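Local coordinates for protein anopheles gambiae adenosine kinase (PDB 3LOO) that catalyses the ATP-dependent phosphorylation of adenosine to AMP as a kinase of the pfkB carbohydrate kinase family, probably in purine salvage, at residues R297-A305 / I337-I348. Sequence-based numbering, arbitrary orientation.
Sequences REFPVQKLA and IKCGIWAAREII. With B4P (bis(adenosine)-5'-tetraphosphate), chain D.
Arg-345 reaches from helix 337-348 to the loop that follows strand 297-299, and its side chain runs along that loop. CB of Arg-345 lies 4.0 Å from CD1 of Leu-304; CG stays beside that methyl and also approaches the ligand adenine; CD packs on CG2 of Val-301. The chain then bends (chi3 61°), which turns NE to the backbone oxygen of Gln-302. NE of Arg-345 donates a hydrogen bond to O of Gln-302 at 3.1 Å, in the carbonyl plane and on a lone pair, although the acceptor is tilted from the guanidinium plane. The side chain of Gln-302 crosses Arg-345 at about a right angle, with its CB over one guanidinium face, near CZ, and its amide stacked nearly parallel to that group, the planes 13° apart; NH1 has OE1 of Gln-302 as a more distant neighbour, without a bond. NH2 of Arg-345 ends 3.5 Å from CD2 of Leu-304, whose other methyl rests on CG2 of Ile-348.

At the strand end the contact is apolar. Ile-337 sets CG2 over one face of the Phe-299 ring in a CH-pi contact, 3.8 Å from the centroid, while its CD1 lies by CE1. CD1 of Ile-341 meets CB of Phe-299, and CG2 of Ile-341 faces Val-301. Leu-288 of the adjoining strand 284-290 also packs against Phe-299 and Ile-337.

Between loop and helix sits one adenine of bis(adenosine)-5'-tetraphosphate. Backbone N of Leu-304 donates a nearly straight hydrogen bond to N1B of the ligand (3.0 Å, 170°); CG2 of Val-301 and CD1 of Ile-348 press on the base, and CB of Ala-344 touches the ribose oxygen O4F. Continuing from an edge strand of the large sheet, the loop packs on the helix, and together they line part of an adenine pocket consistent with the nucleotide site of pfkB-family kinases.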
loop_
_atom_site.group_PDB
_atom_site.type_symbol
_atom_site.label_atom_id
_atom_site.label_comp_id
_atom_site.label_asym_id
_atom_site.label_seq_id
_atom_site.Cartn_x
_atom_site.Cartn_y
_atom_site.Cartn_z
ATOM N N ARG A 297 8.712 -15.466 -13.796
ATOM C CA ARG A 297 8.283 -16.569 -12.945
ATOM C C ARG A 297 6.870 -16.331 -12.409
ATOM O O ARG A 297 6.486 -15.197 -12.135
ATOM C CB ARG A 297 9.298 -16.775 -11.813
ATOM C CG ARG A 297 10.683 -17.111 -12.390
ATOM C CD ARG A 297 11.776 -17.109 -11.351
ATOM N NE ARG A 297 11.551 -18.146 -10.345
ATOM C CZ ARG A 297 12.170 -18.186 -9.171
ATOM N NH1 ARG A 297 13.049 -17.242 -8.842
ATOM N NH2 ARG A 297 11.898 -19.162 -8.317
ATOM N N GLU A 298 6.117 -17.404 -12.265
ATOM C CA GLU A 298 4.732 -17.362 -11.832
ATOM C C GLU A 298 4.545 -18.107 -10.550
ATOM O O GLU A 298 5.135 -19.174 -10.361
ATOM C CB GLU A 298 3.851 -18.062 -12.842
ATOM C CG GLU A 298 3.899 -17.446 -14.187
ATOM C CD GLU A 298 3.116 -18.242 -15.192
ATOM O OE1 GLU A 298 2.270 -19.078 -14.790
ATOM O OE2 GLU A 298 3.352 -18.019 -16.385
ATOM N N PHE A 299 3.686 -17.559 -9.693
ATOM C CA PHE A 299 3.257 -18.220 -8.479
ATOM C C PHE A 299 1.739 -18.389 -8.481
ATOM O O PHE A 299 1.008 -17.447 -8.166
ATOM C CB PHE A 299 3.731 -17.395 -7.276
ATOM C CG PHE A 299 5.222 -17.309 -7.178
ATOM C CD1 PHE A 299 5.936 -16.413 -7.971
ATOM C CD2 PHE A 299 5.923 -18.143 -6.315
ATOM C CE1 PHE A 299 7.328 -16.345 -7.906
ATOM C CE2 PHE A 299 7.322 -18.072 -6.236
ATOM C CZ PHE A 299 8.026 -17.159 -7.028
ATOM N N PRO A 300 1.257 -19.595 -8.831
ATOM C CA PRO A 300 -0.178 -19.855 -8.913
ATOM C C PRO A 300 -0.869 -19.592 -7.590
ATOM O O PRO A 300 -0.263 -19.760 -6.549
ATOM C CB PRO A 300 -0.258 -21.360 -9.253
ATOM C CG PRO A 300 1.088 -21.688 -9.826
ATOM C CD PRO A 300 2.064 -20.802 -9.106
ATOM N N VAL A 301 -2.125 -19.176 -7.633
ATOM C CA VAL A 301 -2.920 -18.992 -6.415
ATOM C C VAL A 301 -4.155 -19.889 -6.456
ATOM O O VAL A 301 -4.745 -20.053 -7.513
ATOM C CB VAL A 301 -3.313 -17.490 -6.209
ATOM C CG1 VAL A 301 -3.369 -16.775 -7.494
ATOM C CG2 VAL A 301 -4.621 -17.322 -5.435
ATOM N N GLN A 302 -4.539 -20.477 -5.324
ATOM C CA GLN A 302 -5.821 -21.193 -5.256
ATOM C C GLN A 302 -7.013 -20.244 -5.310
ATOM O O GLN A 302 -7.270 -19.501 -4.359
ATOM C CB GLN A 302 -5.927 -22.042 -3.998
ATOM C CG GLN A 302 -4.678 -22.803 -3.643
ATOM C CD GLN A 302 -4.967 -23.824 -2.579
ATOM O OE1 GLN A 302 -4.348 -23.828 -1.512
ATOM N NE2 GLN A 302 -5.945 -24.690 -2.851
ATOM N N LYS A 303 -7.730 -20.269 -6.428
ATOM C CA LYS A 303 -8.877 -19.397 -6.629
ATOM C C LYS A 303 -9.875 -19.609 -5.490
ATOM O O LYS A 303 -10.297 -20.727 -5.220
ATOM C CB LYS A 303 -9.538 -19.667 -7.986
ATOM C CG LYS A 303 -10.823 -18.871 -8.215
ATOM C CD LYS A 303 -11.230 -18.872 -9.679
ATOM C CE LYS A 303 -12.080 -17.649 -10.018
ATOM N NZ LYS A 303 -13.435 -17.728 -9.398
ATOM N N LEU A 304 -10.227 -18.528 -4.809
ATOM C CA LEU A 304 -11.137 -18.640 -3.697
ATOM C C LEU A 304 -12.576 -18.670 -4.151
ATOM O O LEU A 304 -13.043 -17.771 -4.860
ATOM C CB LEU A 304 -10.887 -17.566 -2.639
ATOM C CG LEU A 304 -9.753 -18.036 -1.724
ATOM C CD1 LEU A 304 -9.125 -16.878 -0.974
ATOM C CD2 LEU A 304 -10.238 -19.149 -0.775
ATOM N N ALA A 305 -13.227 -19.764 -3.756
ATOM C CA ALA A 305 -14.658 -19.979 -3.901
ATOM C C ALA A 305 -15.428 -18.993 -3.033
ATOM O O ALA A 305 -16.461 -18.474 -3.460
ATOM C CB ALA A 305 -15.006 -21.407 -3.507
ATOM N N ILE A 337 7.064 -14.335 -1.641
ATOM C CA ILE A 337 5.843 -14.285 -2.461
ATOM C C ILE A 337 4.794 -15.306 -1.996
ATOM O O ILE A 337 3.590 -14.996 -1.957
ATOM C CB ILE A 337 6.160 -14.422 -3.963
ATOM C CG1 ILE A 337 6.913 -13.162 -4.423
ATOM C CG2 ILE A 337 4.839 -14.731 -4.818
ATOM C CD1 ILE A 337 7.567 -13.263 -5.806
ATOM N N LYS A 338 5.246 -16.520 -1.659
ATOM C CA LYS A 338 4.314 -17.557 -1.154
ATOM C C LYS A 338 3.673 -17.095 0.158
ATOM O O LYS A 338 2.476 -17.272 0.361
ATOM C CB LYS A 338 5.020 -18.910 -0.979
ATOM C CG LYS A 338 5.417 -19.590 -2.286
ATOM C CD LYS A 338 6.466 -20.687 -2.065
ATOM C CE LYS A 338 6.514 -21.637 -3.251
ATOM N NZ LYS A 338 7.785 -22.438 -3.262
ATOM N N CYS A 339 4.443 -16.477 1.049
ATOM C CA CYS A 339 3.825 -15.907 2.255
ATOM C C CYS A 339 2.799 -14.812 1.923
ATOM O O CYS A 339 1.756 -14.721 2.569
ATOM C CB CYS A 339 4.877 -15.385 3.229
ATOM S SG CYS A 339 4.174 -14.853 4.821
ATOM N N GLY A 340 3.109 -13.981 0.920
ATOM C CA GLY A 340 2.183 -12.950 0.422
ATOM C C GLY A 340 0.869 -13.553 -0.035
ATOM O O GLY A 340 -0.211 -13.091 0.332
ATOM N N ILE A 341 0.956 -14.607 -0.832
ATOM C CA ILE A 341 -0.248 -15.252 -1.337
ATOM C C ILE A 341 -1.030 -15.894 -0.210
ATOM O O ILE A 341 -2.241 -15.802 -0.168
ATOM C CB ILE A 341 0.071 -16.307 -2.426
ATOM C CG1 ILE A 341 0.657 -15.605 -3.659
ATOM C CG2 ILE A 341 -1.221 -17.098 -2.793
ATOM C CD1 ILE A 341 1.376 -16.548 -4.626
ATOM N N TRP A 342 -0.324 -16.532 0.716
ATOM C CA TRP A 342 -0.950 -17.145 1.893
ATOM C C TRP A 342 -1.697 -16.096 2.738
ATOM O O TRP A 342 -2.845 -16.312 3.150
ATOM C CB TRP A 342 0.115 -17.876 2.733
ATOM C CG TRP A 342 -0.386 -18.319 4.062
ATOM C CD1 TRP A 342 -1.060 -19.491 4.343
ATOM C CD2 TRP A 342 -0.279 -17.608 5.303
ATOM N NE1 TRP A 342 -1.362 -19.541 5.681
ATOM C CE2 TRP A 342 -0.893 -18.405 6.295
ATOM C CE3 TRP A 342 0.280 -16.369 5.671
ATOM C CZ2 TRP A 342 -0.979 -18.000 7.642
ATOM C CZ3 TRP A 342 0.203 -15.970 7.001
ATOM C CH2 TRP A 342 -0.431 -16.786 7.973
ATOM N N ALA A 343 -1.060 -14.945 2.945
ATOM C CA ALA A 343 -1.620 -13.893 3.799
ATOM C C ALA A 343 -2.849 -13.259 3.182
ATOM O O ALA A 343 -3.854 -13.014 3.869
ATOM C CB ALA A 343 -0.566 -12.821 4.094
ATOM N N ALA A 344 -2.767 -12.970 1.886
ATOM C CA ALA A 344 -3.909 -12.453 1.163
ATOM C C ALA A 344 -5.099 -13.417 1.293
ATOM O O ALA A 344 -6.218 -13.000 1.567
ATOM C CB ALA A 344 -3.549 -12.238 -0.278
ATOM N N ARG A 345 -4.841 -14.712 1.144
ATOM C CA ARG A 345 -5.915 -15.702 1.213
ATOM C C ARG A 345 -6.545 -15.830 2.621
ATOM O O ARG A 345 -7.763 -16.012 2.733
ATOM C CB ARG A 345 -5.446 -17.048 0.636
ATOM C CG ARG A 345 -5.065 -16.947 -0.883
ATOM C CD ARG A 345 -4.778 -18.323 -1.575
ATOM N NE ARG A 345 -5.944 -19.213 -1.535
ATOM C CZ ARG A 345 -6.170 -20.122 -0.580
ATOM N NH1 ARG A 345 -5.310 -20.278 0.418
ATOM N NH2 ARG A 345 -7.258 -20.883 -0.626
ATOM N N GLU A 346 -5.721 -15.697 3.673
ATOM C CA GLU A 346 -6.205 -15.589 5.069
ATOM C C GLU A 346 -7.114 -14.379 5.292
ATOM O O GLU A 346 -8.196 -14.504 5.892
ATOM C CB GLU A 346 -5.038 -15.497 6.056
ATOM C CG GLU A 346 -4.177 -16.735 6.196
ATOM C CD GLU A 346 -4.946 -17.956 6.618
ATOM O OE1 GLU A 346 -5.832 -17.847 7.481
ATOM O OE2 GLU A 346 -4.656 -19.034 6.068
ATOM N N ILE A 347 -6.669 -13.218 4.810
ATOM C CA ILE A 347 -7.387 -11.959 4.960
ATOM C C ILE A 347 -8.732 -12.005 4.216
ATOM O O ILE A 347 -9.726 -11.432 4.688
ATOM C CB ILE A 347 -6.493 -10.766 4.503
ATOM C CG1 ILE A 347 -5.514 -10.356 5.619
ATOM C CG2 ILE A 347 -7.294 -9.591 3.948
ATOM C CD1 ILE A 347 -6.152 -9.708 6.847
ATOM N N ILE A 348 -8.757 -12.690 3.067
ATOM C CA ILE A 348 -9.993 -12.872 2.277
ATOM C C ILE A 348 -10.997 -13.742 3.045
ATOM O O ILE A 348 -12.188 -13.446 3.063
ATOM C CB ILE A 348 -9.713 -13.466 0.846
ATOM C CG1 ILE A 348 -8.929 -12.461 0.005
ATOM C CG2 ILE A 348 -11.027 -13.822 0.112
ATOM C CD1 ILE A 348 -8.330 -12.994 -1.277
HETATM P PA B4P D . -8.356 -2.938 -2.359
HETATM O O1A B4P D . -9.313 -3.786 -1.537
HETATM O O2A B4P D . -8.949 -2.105 -3.494
HETATM O O3A B4P D . -7.392 -3.982 -3.107
HETATM P PB B4P D . -5.809 -3.936 -2.918
HETATM O O1B B4P D . -5.403 -4.358 -1.505
HETATM O O2B B4P D . -5.179 -2.705 -3.547
HETATM O O3B B4P D . -5.802 -5.275 -3.906
HETATM P PG B4P D . -5.082 -5.445 -5.336
HETATM O O1G B4P D . -6.003 -5.152 -6.472
HETATM O O2G B4P D . -3.826 -4.597 -5.291
HETATM O O3G B4P D . -4.642 -6.984 -5.373
HETATM P PD B4P D . -5.192 -8.221 -6.249
HETATM O O1D B4P D . -6.666 -8.086 -6.363
HETATM O O2D B4P D . -4.354 -8.465 -7.473
HETATM O O5E B4P D . -7.427 -2.025 -1.387
HETATM C C5E B4P D . -8.183 -1.453 -0.342
HETATM C C4E B4P D . -7.436 -0.448 0.487
HETATM O O4E B4P D . -6.937 0.649 -0.278
HETATM C C3E B4P D . -8.415 0.174 1.445
HETATM O O3E B4P D . -8.121 -0.429 2.720
HETATM C C2E B4P D . -8.066 1.658 1.458
HETATM O O2E B4P D . -7.868 2.223 2.760
HETATM C C1E B4P D . -6.798 1.746 0.587
HETATM N N9A B4P D . -6.804 3.005 -0.178
HETATM C C8A B4P D . -7.663 3.393 -1.166
HETATM N N7A B4P D . -7.295 4.641 -1.578
HETATM C C5A B4P D . -6.230 5.060 -0.833
HETATM C C6A B4P D . -5.429 6.214 -0.799
HETATM N N6A B4P D . -5.648 7.300 -1.603
HETATM N N1A B4P D . -4.423 6.286 0.109
HETATM C C2A B4P D . -4.148 5.249 0.939
HETATM N N3A B4P D . -4.891 4.130 0.915
HETATM C C4A B4P D . -5.922 4.011 0.038
HETATM O O5F B4P D . -4.925 -9.388 -5.183
HETATM C C5F B4P D . -3.692 -9.501 -4.481
HETATM C C4F B4P D . -3.616 -10.938 -3.968
HETATM O O4F B4P D . -4.829 -11.337 -3.304
HETATM C C3F B4P D . -3.519 -11.923 -5.119
HETATM O O3F B4P D . -2.178 -11.979 -5.588
HETATM C C2F B4P D . -4.000 -13.212 -4.480
HETATM O O2F B4P D . -2.930 -13.843 -3.749
HETATM C C1F B4P D . -5.113 -12.723 -3.535
HETATM N N9B B4P D . -6.408 -12.825 -4.278
HETATM C C8B B4P D . -7.069 -11.807 -4.864
HETATM N N7B B4P D . -8.202 -12.244 -5.465
HETATM C C5B B4P D . -8.295 -13.576 -5.277
HETATM C C6B B4P D . -9.192 -14.573 -5.652
HETATM N N6B B4P D . -10.288 -14.235 -6.377
HETATM N N1B B4P D . -8.969 -15.868 -5.267
HETATM C C2B B4P D . -7.876 -16.209 -4.540
HETATM N N3B B4P D . -6.957 -15.278 -4.156
HETATM C C4B B4P D . -7.108 -13.961 -4.498
#